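Local coordinates for Blr3880 protein (Bradyrhizobium japonicum, PDB 2OOD) that probably catalyses the zinc-dependent hydrolytic deamination of guanine to xanthine and ammonia, a step in purine breakdown, at residues Ile70-Phe75 with Val407-Asn412; Asp168-Ala173 with Phe207-Ser212; Ala202-Phe207 with Trp230-Ile235; Gly401-Phe406 with Trp457-Arg462. All coordinates share one frame; numbering follows the deposited sequence.

Contact 1: residues Ile70-Phe75 with Val407-Asn412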
loop_
_atom_site.group_PDB
_atom_site.type_symbol
_atom_site.label_atom_id
_atom_site.label_comp_id
_atom_site.label_asym_id
_atom_site.label_seq_id
_atom_site.Cartn_x
_atom_site.Cartn_y
_atom_site.Cartn_z
ATOM N N ILE A 70 -18.133 10.181 9.460
ATOM C CA ILE A 70 -18.880 9.975 8.236
ATOM C C ILE A 70 -19.339 8.525 8.356
ATOM O O ILE A 70 -18.524 7.602 8.321
ATOM C CB ILE A 70 -18.004 10.181 6.982
ATOM C CG1 ILE A 70 -17.498 11.623 6.936
ATOM C CG2 ILE A 70 -18.821 9.931 5.731
ATOM C CD1 ILE A 70 -16.740 11.962 5.688
ATOM N N ILE A 71 -20.642 8.331 8.547
ATOM C CA ILE A 71 -21.199 6.990 8.705
ATOM C C ILE A 71 -21.531 6.364 7.359
ATOM O O ILE A 71 -22.331 6.898 6.593
ATOM C CB ILE A 71 -22.482 7.014 9.578
ATOM C CG1 ILE A 71 -22.226 7.821 10.852
ATOM C CG2 ILE A 71 -22.887 5.600 9.954
ATOM C CD1 ILE A 71 -23.451 8.031 11.690
ATOM N N VAL A 72 -20.908 5.226 7.076
ATOM C CA VAL A 72 -21.131 4.525 5.820
ATOM C C VAL A 72 -21.523 3.081 6.104
ATOM O O VAL A 72 -21.353 2.600 7.221
ATOM C CB VAL A 72 -19.856 4.543 4.947
ATOM C CG1 VAL A 72 -19.458 5.978 4.631
ATOM C CG2 VAL A 72 -18.725 3.826 5.665
ATOM N N PRO A 73 -22.081 2.379 5.106
ATOM C CA PRO A 73 -22.477 0.982 5.304
ATOM C C PRO A 73 -21.266 0.111 5.618
ATOM O O PRO A 73 -20.149 0.440 5.233
ATOM C CB PRO A 73 -23.116 0.619 3.970
ATOM C CG PRO A 73 -23.737 1.899 3.552
ATOM C CD PRO A 73 -22.638 2.898 3.845
ATOM N N GLY A 74 -21.486 -0.995 6.323
ATOM C CA GLY A 74 -20.383 -1.881 6.652
ATOM C C GLY A 74 -19.712 -2.422 5.401
ATOM O O GLY A 74 -20.388 -2.826 4.460
ATOM N N PHE A 75 -18.383 -2.447 5.388
ATOM C CA PHE A 75 -17.648 -2.920 4.225
ATOM C C PHE A 75 -17.808 -4.407 3.946
ATOM O O PHE A 75 -17.755 -5.221 4.859
ATOM C CB PHE A 75 -16.167 -2.582 4.371
ATOM C CG PHE A 75 -15.905 -1.122 4.604
ATOM C CD1 PHE A 75 -16.739 -0.151 4.049
ATOM C CD2 PHE A 75 -14.822 -0.707 5.372
ATOM C CE1 PHE A 75 -16.502 1.206 4.254
ATOM C CE2 PHE A 75 -14.576 0.657 5.582
ATOM C CZ PHE A 75 -15.422 1.609 5.019
ATOM N N VAL A 407 -20.310 1.640 9.688
ATOM C CA VAL A 407 -19.032 2.076 10.220
ATOM C C VAL A 407 -18.956 3.586 10.351
ATOM O O VAL A 407 -19.401 4.321 9.476
ATOM C CB VAL A 407 -17.869 1.605 9.297
ATOM C CG1 VAL A 407 -16.564 2.244 9.719
ATOM C CG2 VAL A 407 -17.737 0.092 9.349
ATOM N N ALA A 408 -18.397 4.051 11.457
ATOM C CA ALA A 408 -18.238 5.475 11.660
ATOM C C ALA A 408 -16.786 5.785 11.323
ATOM O O ALA A 408 -15.872 5.373 12.040
ATOM C CB ALA A 408 -18.544 5.842 13.098
ATOM N N LEU A 409 -16.581 6.496 10.216
ATOM C CA LEU A 409 -15.243 6.857 9.764
ATOM C C LEU A 409 -14.796 8.199 10.310
ATOM O O LEU A 409 -15.571 9.156 10.350
ATOM C CB LEU A 409 -15.190 6.917 8.233
ATOM C CG LEU A 409 -15.397 5.642 7.414
ATOM C CD1 LEU A 409 -15.389 6.007 5.954
ATOM C CD2 LEU A 409 -14.310 4.623 7.709
ATOM N N ASP A 410 -13.542 8.263 10.738
ATOM C CA ASP A 410 -12.975 9.504 11.234
ATOM C C ASP A 410 -12.052 9.974 10.122
ATOM O O ASP A 410 -10.923 9.506 10.003
ATOM C CB ASP A 410 -12.176 9.266 12.514
ATOM C CG ASP A 410 -11.515 10.532 13.028
ATOM O OD1 ASP A 410 -11.653 11.589 12.372
ATOM O OD2 ASP A 410 -10.854 10.473 14.082
ATOM N N PRO A 411 -12.527 10.908 9.286
ATOM C CA PRO A 411 -11.709 11.411 8.178
ATOM C C PRO A 411 -10.323 11.926 8.548
ATOM O O PRO A 411 -9.472 12.080 7.679
ATOM C CB PRO A 411 -12.600 12.483 7.542
ATOM C CG PRO A 411 -13.484 12.918 8.666
ATOM C CD PRO A 411 -13.806 11.632 9.369
ATOM N N ASN A 412 -10.085 12.175 9.831
ATOM C CA ASN A 412 -8.787 12.678 10.264
ATOM C C ASN A 412 -7.814 11.594 10.700
ATOM O O ASN A 412 -6.659 11.881 11.006
ATOM C CB ASN A 412 -8.955 13.696 11.396
ATOM C CG ASN A 412 -9.413 15.054 10.894
ATOM O OD1 ASN A 412 -8.795 15.632 10.001
ATOM N ND2 ASN A 412 -10.493 15.574 11.472
#
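Ile70, Ile71 and Val72 lie antiparallel to Leu409, Ala408 and Val407, the two short strand axes approaching to 4.6 Å. Ile70 with Leu409 and Val72 with Val407 are hydrogen-bonded pairs, each closed by two backbone bonds; Val407 N, for instance, gives to Val72 O at 2.8 Å. Ile71 faces Ala408 in the non-hydrogen-bonded pair between them, and its CA comes within 3.3 Å of Val407 O as a CA-H...O contact.

Ile70, Val72, Val407 and Leu409 share one face of the sheet. In Leu409, chi1 (-65°) sets CG anti to the carbonyl carbon, on the shared face, and from there the two methyls part: CD1 meets Val72 CG2 at 4.0 Å, the side chains crossing at about a right angle, while CD2 meets Phe75 CZ at 4.2 Å, tip to tip. Val72 CG2 also lies 4.3 Å from Val407 CB, and Ile70 CG1 touches Pro411 CD at 4.4 Å. On the other face, Ile71 and Ala408 both pack on Ile66.

Ile71 is bonded through its backbone to Thr11 and Phe13, and Phe75 to Gly131 and Thr133, so the chain passes here from the small beta domain into the amidohydrolase barrel. Backbone bonds and buried hydrocarbon make up this junction; across it the side chains meet by apolar contact alone, with no charged pair between the two segments.

Contact 2: residues Asp168-Ala173 with Phe207-Ser212. With GUN (guanine), chain C.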
loop_
_atom_site.group_PDB
_atom_site.type_symbol
_atom_site.label_atom_id
_atom_site.label_comp_id
_atom_site.label_asym_id
_atom_site.label_seq_id
_atom_site.Cartn_x
_atom_site.Cartn_y
_atom_site.Cartn_z
ATOM N N ASP A 168 -8.227 -31.331 -3.568
ATOM C CA ASP A 168 -7.999 -32.694 -4.057
ATOM C C ASP A 168 -6.568 -33.075 -4.470
ATOM O O ASP A 168 -6.028 -34.075 -3.999
ATOM C CB ASP A 168 -8.942 -32.915 -5.247
ATOM C CG ASP A 168 -9.493 -34.301 -5.288
ATOM O OD1 ASP A 168 -10.444 -34.553 -6.068
ATOM O OD2 ASP A 168 -8.964 -35.137 -4.532
ATOM N N ARG A 169 -5.983 -32.286 -5.371
ATOM C CA ARG A 169 -4.635 -32.522 -5.889
ATOM C C ARG A 169 -3.684 -31.399 -5.491
ATOM O O ARG A 169 -4.084 -30.403 -4.883
ATOM C CB ARG A 169 -4.648 -32.554 -7.420
ATOM C CG ARG A 169 -5.827 -33.234 -8.074
ATOM C CD ARG A 169 -5.900 -32.817 -9.541
ATOM N NE ARG A 169 -6.604 -33.802 -10.365
ATOM C CZ ARG A 169 -6.876 -33.666 -11.669
ATOM N NH1 ARG A 169 -6.509 -32.571 -12.339
ATOM N NH2 ARG A 169 -7.516 -34.640 -12.311
ATOM N N ASN A 170 -2.423 -31.569 -5.869
ATOM C CA ASN A 170 -1.384 -30.578 -5.634
ATOM C C ASN A 170 -1.270 -29.962 -4.237
ATOM O O ASN A 170 -1.020 -28.760 -4.104
ATOM C CB ASN A 170 -1.518 -29.460 -6.677
ATOM C CG ASN A 170 -1.251 -29.949 -8.096
ATOM O OD1 ASN A 170 -0.225 -30.581 -8.355
ATOM N ND2 ASN A 170 -2.165 -29.651 -9.022
ATOM N N ALA A 171 -1.436 -30.780 -3.203
ATOM C CA ALA A 171 -1.316 -30.309 -1.823
ATOM C C ALA A 171 -0.893 -31.485 -0.950
ATOM O O ALA A 171 -1.103 -32.636 -1.319
ATOM C CB ALA A 171 -2.639 -29.744 -1.337
ATOM N N PRO A 172 -0.293 -31.214 0.222
ATOM C CA PRO A 172 0.139 -32.306 1.106
ATOM C C PRO A 172 -0.948 -33.370 1.293
ATOM O O PRO A 172 -2.148 -33.069 1.254
ATOM C CB PRO A 172 0.478 -31.580 2.405
ATOM C CG PRO A 172 0.988 -30.260 1.916
ATOM C CD PRO A 172 -0.021 -29.903 0.838
ATOM N N ALA A 173 -0.526 -34.615 1.491
ATOM C CA ALA A 173 -1.471 -35.712 1.664
ATOM C C ALA A 173 -2.284 -35.571 2.949
ATOM O O ALA A 173 -3.478 -35.902 2.976
ATOM C CB ALA A 173 -0.729 -37.044 1.656
ATOM N N PHE A 207 -9.699 -24.416 -5.852
ATOM C CA PHE A 207 -9.329 -23.931 -7.175
ATOM C C PHE A 207 -9.029 -25.098 -8.110
ATOM O O PHE A 207 -8.467 -26.114 -7.695
ATOM C CB PHE A 207 -8.145 -22.953 -7.078
ATOM C CG PHE A 207 -6.842 -23.595 -6.711
ATOM C CD1 PHE A 207 -6.759 -24.499 -5.653
ATOM C CD2 PHE A 207 -5.680 -23.272 -7.410
ATOM C CE1 PHE A 207 -5.534 -25.081 -5.300
ATOM C CE2 PHE A 207 -4.442 -23.853 -7.059
ATOM C CZ PHE A 207 -4.377 -24.755 -6.004
ATOM N N ALA A 208 -9.429 -24.945 -9.370
ATOM C CA ALA A 208 -9.265 -25.982 -10.383
ATOM C C ALA A 208 -7.945 -26.717 -10.285
ATOM O O ALA A 208 -7.908 -27.947 -10.322
ATOM C CB ALA A 208 -9.436 -25.388 -11.779
ATOM N N PHE A 209 -6.859 -25.971 -10.148
ATOM C CA PHE A 209 -5.547 -26.599 -10.063
ATOM C C PHE A 209 -5.448 -27.657 -8.971
ATOM O O PHE A 209 -4.669 -28.601 -9.090
ATOM C CB PHE A 209 -4.470 -25.542 -9.835
ATOM C CG PHE A 209 -3.076 -26.094 -9.848
ATOM C CD1 PHE A 209 -2.566 -26.695 -10.996
ATOM C CD2 PHE A 209 -2.258 -25.994 -8.726
ATOM C CE1 PHE A 209 -1.255 -27.190 -11.028
ATOM C CE2 PHE A 209 -0.939 -26.488 -8.745
ATOM C CZ PHE A 209 -0.440 -27.084 -9.900
ATOM N N GLY A 210 -6.225 -27.490 -7.906
ATOM C CA GLY A 210 -6.193 -28.447 -6.815
ATOM C C GLY A 210 -7.494 -29.218 -6.674
ATOM O O GLY A 210 -7.820 -29.690 -5.582
ATOM N N ALA A 211 -8.231 -29.362 -7.776
ATOM C CA ALA A 211 -9.506 -30.068 -7.759
ATOM C C ALA A 211 -9.671 -31.093 -8.880
ATOM O O ALA A 211 -9.828 -30.729 -10.052
ATOM C CB ALA A 211 -10.639 -29.068 -7.817
ATOM N N SER A 212 -9.645 -32.376 -8.520
ATOM C CA SER A 212 -9.818 -33.437 -9.506
ATOM C C SER A 212 -11.236 -33.330 -10.055
ATOM O O SER A 212 -12.128 -32.774 -9.402
ATOM C CB SER A 212 -9.656 -34.811 -8.859
ATOM O OG SER A 212 -10.890 -35.246 -8.306
HETATM N N9 GUN C . -6.238 -20.716 -4.505
HETATM C C8 GUN C . -5.201 -21.504 -4.877
HETATM N N7 GUN C . -4.080 -20.844 -4.829
HETATM C C5 GUN C . -4.317 -19.581 -4.412
HETATM C C6 GUN C . -3.501 -18.427 -4.172
HETATM O O6 GUN C . -2.275 -18.456 -4.333
HETATM N N1 GUN C . -4.131 -17.265 -3.732
HETATM C C2 GUN C . -5.504 -17.224 -3.539
HETATM N N2 GUN C . -6.105 -16.059 -3.090
HETATM N N3 GUN C . -6.263 -18.283 -3.761
HETATM C C4 GUN C . -5.721 -19.466 -4.198
#
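Gly210 O takes two backbone donors from the facing loop: Asp168 N at 2.6 Å, nearly in line with the carbonyl, and Arg169 N at 3.2 Å, from well above its plane. Phe209 O accepts from Asn170 ND2 at 2.7 Å, in the amide plane. The same ND2 sits over the centre of the Phe209 ring, stacked with planes 11° apart. Both segments lie in the loops that follow barrel strands 160-166 and 199-205, the second with a 3-10 turn at 208-209, and Ser212 is the N-cap of helix 213-225, its OG taking Leu215 N. That hydroxyl also gives to Asp168 OD1, though the modelled 2.4 Å is doubtful; Ser212 N adds a weak bond to the same oxygen. Arg169, extended from CG to NE, lays one face of its guanidinium over Ser212 CA, 3.3 Å from NE, and NH1 salt-bridges Glu248. Gly210 N, bonded to Phe207 O, lies against one face of the Phe207 ring; guanine C8 sits over the centre of the opposite face.

Contact 3: residues Ala202-Phe207 with Trp230-Ile235. With ZN (zinc ion), chain B; GUN (guanine), chain C.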
loop_
_atom_site.group_PDB
_atom_site.type_symbol
_atom_site.label_atom_id
_atom_site.label_comp_id
_atom_site.label_asym_id
_atom_site.label_seq_id
_atom_site.Cartn_x
_atom_site.Cartn_y
_atom_site.Cartn_z
ATOM N N ALA A 202 -21.364 -21.603 1.174
ATOM C CA ALA A 202 -20.830 -21.567 -0.178
ATOM C C ALA A 202 -20.063 -22.839 -0.503
ATOM O O ALA A 202 -19.102 -23.180 0.189
ATOM C CB ALA A 202 -19.920 -20.361 -0.351
ATOM N N ILE A 203 -20.510 -23.548 -1.542
ATOM C CA ILE A 203 -19.843 -24.769 -1.985
ATOM C C ILE A 203 -18.458 -24.245 -2.320
ATOM O O ILE A 203 -18.331 -23.303 -3.104
ATOM C CB ILE A 203 -20.463 -25.319 -3.281
ATOM C CG1 ILE A 203 -21.986 -25.420 -3.145
ATOM C CG2 ILE A 203 -19.858 -26.675 -3.604
ATOM C CD1 ILE A 203 -22.438 -26.466 -2.186
ATOM N N THR A 204 -17.414 -24.838 -1.757
ATOM C CA THR A 204 -16.101 -24.290 -2.028
ATOM C C THR A 204 -14.958 -25.139 -2.554
ATOM O O THR A 204 -14.155 -25.670 -1.780
ATOM C CB THR A 204 -15.567 -23.542 -0.790
ATOM O OG1 THR A 204 -16.524 -22.564 -0.377
ATOM C CG2 THR A 204 -14.263 -22.834 -1.114
ATOM N N PRO A 205 -14.877 -25.296 -3.884
ATOM C CA PRO A 205 -13.774 -26.074 -4.448
ATOM C C PRO A 205 -12.664 -25.015 -4.486
ATOM O O PRO A 205 -12.752 -24.050 -5.241
ATOM C CB PRO A 205 -14.285 -26.429 -5.839
ATOM C CG PRO A 205 -15.113 -25.235 -6.197
ATOM C CD PRO A 205 -15.880 -24.981 -4.916
ATOM N N ARG A 206 -11.641 -25.174 -3.657
ATOM C CA ARG A 206 -10.573 -24.189 -3.587
ATOM C C ARG A 206 -10.180 -23.586 -4.931
ATOM O O ARG A 206 -10.302 -22.374 -5.127
ATOM C CB ARG A 206 -9.356 -24.787 -2.901
ATOM C CG ARG A 206 -8.335 -23.758 -2.514
ATOM C CD ARG A 206 -7.688 -24.158 -1.229
ATOM N NE ARG A 206 -6.700 -23.178 -0.800
ATOM C CZ ARG A 206 -6.145 -23.164 0.405
ATOM N NH1 ARG A 206 -6.483 -24.077 1.306
ATOM N NH2 ARG A 206 -5.250 -22.239 0.705
ATOM N N PHE A 207 -9.699 -24.416 -5.852
ATOM C CA PHE A 207 -9.329 -23.931 -7.175
ATOM C C PHE A 207 -9.029 -25.098 -8.110
ATOM O O PHE A 207 -8.467 -26.114 -7.695
ATOM C CB PHE A 207 -8.145 -22.953 -7.078
ATOM C CG PHE A 207 -6.842 -23.595 -6.711
ATOM C CD1 PHE A 207 -6.759 -24.499 -5.653
ATOM C CD2 PHE A 207 -5.680 -23.272 -7.410
ATOM C CE1 PHE A 207 -5.534 -25.081 -5.300
ATOM C CE2 PHE A 207 -4.442 -23.853 -7.059
ATOM C CZ PHE A 207 -4.377 -24.755 -6.004
ATOM N N TRP A 230 -24.247 -20.734 -2.319
ATOM C CA TRP A 230 -23.283 -19.985 -3.114
ATOM C C TRP A 230 -22.161 -20.924 -3.562
ATOM O O TRP A 230 -22.038 -22.049 -3.064
ATOM C CB TRP A 230 -22.657 -18.873 -2.270
ATOM C CG TRP A 230 -23.422 -17.576 -2.213
ATOM C CD1 TRP A 230 -23.018 -16.383 -2.715
ATOM C CD2 TRP A 230 -24.690 -17.334 -1.578
ATOM N NE1 TRP A 230 -23.946 -15.409 -2.433
ATOM C CE2 TRP A 230 -24.982 -15.969 -1.738
ATOM C CE3 TRP A 230 -25.606 -18.141 -0.891
ATOM C CZ2 TRP A 230 -26.153 -15.390 -1.234
ATOM C CZ3 TRP A 230 -26.773 -17.556 -0.391
ATOM C CH2 TRP A 230 -27.030 -16.200 -0.568
ATOM N N VAL A 231 -21.349 -20.453 -4.506
ATOM C CA VAL A 231 -20.189 -21.202 -5.000
ATOM C C VAL A 231 -19.032 -20.206 -4.927
ATOM O O VAL A 231 -19.115 -19.109 -5.477
ATOM C CB VAL A 231 -20.366 -21.687 -6.463
ATOM C CG1 VAL A 231 -19.201 -22.582 -6.852
ATOM C CG2 VAL A 231 -21.672 -22.442 -6.611
ATOM N N ASN A 232 -17.964 -20.585 -4.240
ATOM C CA ASN A 232 -16.821 -19.702 -4.048
ATOM C C ASN A 232 -15.527 -20.397 -4.448
ATOM O O ASN A 232 -15.252 -21.502 -3.992
ATOM C CB ASN A 232 -16.787 -19.277 -2.571
ATOM C CG ASN A 232 -15.621 -18.367 -2.237
ATOM O OD1 ASN A 232 -15.294 -17.448 -2.990
ATOM N ND2 ASN A 232 -15.003 -18.605 -1.087
ATOM N N THR A 233 -14.732 -19.751 -5.298
ATOM C CA THR A 233 -13.475 -20.346 -5.757
ATOM C C THR A 233 -12.463 -19.320 -6.287
ATOM O O THR A 233 -12.633 -18.118 -6.112
ATOM C CB THR A 233 -13.751 -21.403 -6.871
ATOM O OG1 THR A 233 -12.571 -22.175 -7.105
ATOM C CG2 THR A 233 -14.176 -20.726 -8.161
ATOM N N HIS A 234 -11.398 -19.810 -6.918
ATOM C CA HIS A 234 -10.366 -18.952 -7.504
ATOM C C HIS A 234 -10.290 -19.208 -8.997
ATOM O O HIS A 234 -10.536 -20.322 -9.455
ATOM C CB HIS A 234 -9.008 -19.232 -6.880
ATOM C CG HIS A 234 -8.975 -19.000 -5.407
ATOM N ND1 HIS A 234 -9.166 -20.010 -4.493
ATOM C CD2 HIS A 234 -8.790 -17.870 -4.688
ATOM C CE1 HIS A 234 -9.094 -19.514 -3.271
ATOM N NE2 HIS A 234 -8.866 -18.216 -3.362
ATOM N N ILE A 235 -9.930 -18.183 -9.757
ATOM C CA ILE A 235 -9.861 -18.334 -11.203
ATOM C C ILE A 235 -8.833 -17.405 -11.849
ATOM O O ILE A 235 -8.807 -16.211 -11.571
ATOM C CB ILE A 235 -11.275 -18.073 -11.819
ATOM C CG1 ILE A 235 -11.291 -18.376 -13.311
ATOM C CG2 ILE A 235 -11.685 -16.631 -11.597
ATOM C CD1 ILE A 235 -12.667 -18.228 -13.927
HETATM ZN ZN ZN B . -7.851 -16.606 -2.173
HETATM N N9 GUN C . -6.238 -20.716 -4.505
HETATM C C8 GUN C . -5.201 -21.504 -4.877
HETATM N N7 GUN C . -4.080 -20.844 -4.829
HETATM C C5 GUN C . -4.317 -19.581 -4.412
HETATM C C6 GUN C . -3.501 -18.427 -4.172
HETATM O O6 GUN C . -2.275 -18.456 -4.333
HETATM N N1 GUN C . -4.131 -17.265 -3.732
HETATM C C2 GUN C . -5.504 -17.224 -3.539
HETATM N N2 GUN C . -6.105 -16.059 -3.090
HETATM N N3 GUN C . -6.263 -18.283 -3.761
HETATM C C4 GUN C . -5.721 -19.466 -4.198
HETATM O O HOH W 1 -16.443 -20.109 0.926
HETATM O O HOH W 2 -5.775 -15.798 -0.925
#
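His234 presents one face of its imidazole to the bound guanine, with N9 of the purine above it toward the rim, and its edge to Arg206 O, which accepts from His234 ND1 at 2.7 Å. Phe138 also stacks on this ring. With ND1 held by that carbonyl, NE2 is turned to the zinc ion at 2.2 Å. Guanine N9 lies at the edge of the Arg206 guanidinium, whose NH2 is salt-bridged to Glu107. Phe207 approaches His234 through CB, 3.8 Å from His234 CB.

One residue before His234, Thr233 OG1, anti to its backbone N (chi1 -168°), reaches across to give to Pro205 O at 2.7 Å. Thr204 and Asn232 lie side by side, pointing the same way, and a water joins Thr204 OG1 to Asn232 ND2. The backbones run parallel, Ile203 N giving to Trp230 O and Asn232 N to Ile203 O at 3.0 Å, while Ile203 and Pro205 pack on helix 213-225.

Strand 199-205, helix 213-225 and strand 230-234 make a beta-alpha-beta unit of the TIM barrel. His234, ending its strand, joins His79, His81 and Asp326 on the single zinc, the metal site of an amidohydrolase, where guanine N2 and a water complete the shell.

Contact 4: residues Gly401-Phe406 with Trp457-Arg462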
loop_
_atom_site.group_PDB
_atom_site.type_symbol
_atom_site.label_atom_id
_atom_site.label_comp_id
_atom_site.label_asym_id
_atom_site.label_seq_id
_atom_site.Cartn_x
_atom_site.Cartn_y
_atom_site.Cartn_z
ATOM N N GLY A 401 -35.411 -1.718 5.642
ATOM C CA GLY A 401 -35.614 -3.133 5.394
ATOM C C GLY A 401 -34.311 -3.906 5.355
ATOM O O GLY A 401 -34.297 -5.136 5.424
ATOM N N LYS A 402 -33.205 -3.183 5.236
ATOM C CA LYS A 402 -31.900 -3.816 5.194
ATOM C C LYS A 402 -31.325 -3.943 6.593
ATOM O O LYS A 402 -31.747 -3.248 7.520
ATOM C CB LYS A 402 -30.951 -3.020 4.293
ATOM C CG LYS A 402 -31.300 -3.153 2.820
ATOM C CD LYS A 402 -30.236 -2.586 1.910
ATOM C CE LYS A 402 -30.541 -2.952 0.462
ATOM N NZ LYS A 402 -29.499 -2.473 -0.484
ATOM N N GLU A 403 -30.369 -4.847 6.746
ATOM C CA GLU A 403 -29.746 -5.064 8.033
ATOM C C GLU A 403 -28.828 -3.879 8.337
ATOM O O GLU A 403 -28.150 -3.360 7.453
ATOM C CB GLU A 403 -29.015 -6.401 7.990
ATOM C CG GLU A 403 -29.926 -7.479 7.423
ATOM C CD GLU A 403 -29.334 -8.864 7.468
ATOM O OE1 GLU A 403 -28.159 -9.024 7.086
ATOM O OE2 GLU A 403 -30.053 -9.800 7.874
ATOM N N ALA A 404 -28.828 -3.441 9.590
ATOM C CA ALA A 404 -28.049 -2.282 9.992
ATOM C C ALA A 404 -26.598 -2.501 10.384
ATOM O O ALA A 404 -26.260 -2.446 11.563
ATOM C CB ALA A 404 -28.771 -1.556 11.113
ATOM N N ASP A 405 -25.736 -2.754 9.403
ATOM C CA ASP A 405 -24.307 -2.910 9.673
ATOM C C ASP A 405 -23.710 -1.597 9.200
ATOM O O ASP A 405 -24.014 -1.156 8.100
ATOM C CB ASP A 405 -23.700 -4.053 8.859
ATOM C CG ASP A 405 -24.208 -5.410 9.285
ATOM O OD1 ASP A 405 -24.867 -5.480 10.337
ATOM O OD2 ASP A 405 -23.941 -6.406 8.578
ATOM N N PHE A 406 -22.889 -0.948 10.012
ATOM C CA PHE A 406 -22.302 0.301 9.558
ATOM C C PHE A 406 -21.012 0.669 10.258
ATOM O O PHE A 406 -20.658 0.085 11.279
ATOM C CB PHE A 406 -23.319 1.446 9.653
ATOM C CG PHE A 406 -23.932 1.622 11.016
ATOM C CD1 PHE A 406 -23.404 2.539 11.921
ATOM C CD2 PHE A 406 -25.043 0.871 11.399
ATOM C CE1 PHE A 406 -23.979 2.703 13.189
ATOM C CE2 PHE A 406 -25.615 1.033 12.664
ATOM C CZ PHE A 406 -25.080 1.948 13.553
ATOM N N TRP A 457 -20.502 -1.227 13.672
ATOM C CA TRP A 457 -21.759 -1.718 14.218
ATOM C C TRP A 457 -22.301 -2.888 13.408
ATOM O O TRP A 457 -22.171 -2.921 12.191
ATOM C CB TRP A 457 -22.804 -0.596 14.222
ATOM C CG TRP A 457 -22.457 0.588 15.094
ATOM C CD1 TRP A 457 -21.345 1.374 15.006
ATOM C CD2 TRP A 457 -23.241 1.126 16.171
ATOM N NE1 TRP A 457 -21.388 2.366 15.959
ATOM C CE2 TRP A 457 -22.541 2.235 16.685
ATOM C CE3 TRP A 457 -24.469 0.777 16.749
ATOM C CZ2 TRP A 457 -23.030 2.998 17.756
ATOM C CZ3 TRP A 457 -24.955 1.543 17.816
ATOM C CH2 TRP A 457 -24.235 2.634 18.302
ATOM N N VAL A 458 -22.919 -3.838 14.094
ATOM C CA VAL A 458 -23.505 -4.996 13.443
ATOM C C VAL A 458 -24.907 -5.177 14.006
ATOM O O VAL A 458 -25.069 -5.436 15.199
ATOM C CB VAL A 458 -22.701 -6.266 13.732
ATOM C CG1 VAL A 458 -23.331 -7.447 13.033
ATOM C CG2 VAL A 458 -21.282 -6.083 13.281
HETATM N N MSE A 459 -25.917 -5.031 13.153
HETATM C CA MSE A 459 -27.305 -5.183 13.579
HETATM C C MSE A 459 -27.712 -4.161 14.649
HETATM O O MSE A 459 -28.351 -4.513 15.639
HETATM C CB MSE A 459 -27.534 -6.597 14.116
HETATM C CG MSE A 459 -27.495 -7.668 13.059
HETATM SE SE MSE A 459 -28.965 -7.474 11.769
HETATM C CE MSE A 459 -30.126 -8.907 12.420
ATOM N N GLY A 460 -27.336 -2.903 14.455
ATOM C CA GLY A 460 -27.700 -1.880 15.419
ATOM C C GLY A 460 -26.988 -1.990 16.756
ATOM O O GLY A 460 -27.302 -1.263 17.701
ATOM N N LYS A 461 -26.018 -2.892 16.830
ATOM C CA LYS A 461 -25.253 -3.113 18.050
ATOM C C LYS A 461 -23.796 -2.702 17.805
ATOM O O LYS A 461 -23.178 -3.159 16.847
ATOM C CB LYS A 461 -25.322 -4.599 18.412
ATOM C CG LYS A 461 -25.616 -4.902 19.873
ATOM C CD LYS A 461 -26.912 -5.703 20.037
ATOM C CE LYS A 461 -28.137 -4.854 19.699
ATOM N NZ LYS A 461 -29.407 -5.643 19.789
ATOM N N ARG A 462 -23.240 -1.843 18.652
ATOM C CA ARG A 462 -21.852 -1.435 18.462
ATOM C C ARG A 462 -20.871 -2.490 18.955
ATOM O O ARG A 462 -20.629 -2.602 20.153
ATOM C CB ARG A 462 -21.552 -0.125 19.182
ATOM C CG ARG A 462 -20.140 0.367 18.903
ATOM C CD ARG A 462 -19.858 1.719 19.536
ATOM N NE ARG A 462 -19.634 1.624 20.976
ATOM C CZ ARG A 462 -19.583 2.671 21.794
ATOM N NH1 ARG A 462 -19.745 3.902 21.318
ATOM N NH2 ARG A 462 -19.362 2.489 23.090
#
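Phe406 and Trp457 stack where the loop entering strand 406-409 meets the hairpin of strands 453-458 and 461-465, a buried contact in the small beta domain. The two side chains lie side by side, pointing the same way. The Phe406 ring makes an offset stack with the five-membered ring of Trp457, centroids 4.2 Å apart and planes at 19°. Trp457 CB stands over the middle of the Phe406 ring, 3.5 Å from its centroid, as a CH-pi contact, and Arg462 CB lies on the other face of the indole. Their backbones form an antiparallel hydrogen-bonded pair, Trp457 N giving to Phe406 O at 2.7 Å.

The hairpin closes through a type I' turn from Val458 to Lys461, and the loop grips that turn by two bonds. Gly460 N gives to Ala404 O at 3.1 Å, and Met459 N to Asp405 OD1 at 3.0 Å, meeting the oxygen almost end-on. Asp405 CG is anti to its carbonyl carbon (chi1 -68°), which brings OD1 to the backbone N of Met459; its OD2 forms a salt bridge with Arg198. Glu403 is bridged to Arg198 and Arg159 by its carboxylate, while its CB touches the selenium of Met459, a selenomethionine, at 3.9 Å.

In the fold
Contacts 1 and 4 form one continuous region of the small beta domain, their centres 13 Å apart: Gly74 N probably bonds to Asp405 O, and Phe406 packs on Ile71 CG2. Strand 406-409 lies between strands 70-81 and 453-458, so the two contacts follow its two edges. Contacts 2 and 3 lie on the far side of the chain's centre from contact 1; they share Phe207 and both touch guanine. Contact 3 holds a zinc ligand, whereas the side chain of Phe209 in contact 2 stays about 12 Å from the metal. Centres of contacts 1 and 3 are 30 Å apart, yet strand 70-81, broken by a bulge or short loop, leads from contact 1 to the zinc ligands His79 and His81.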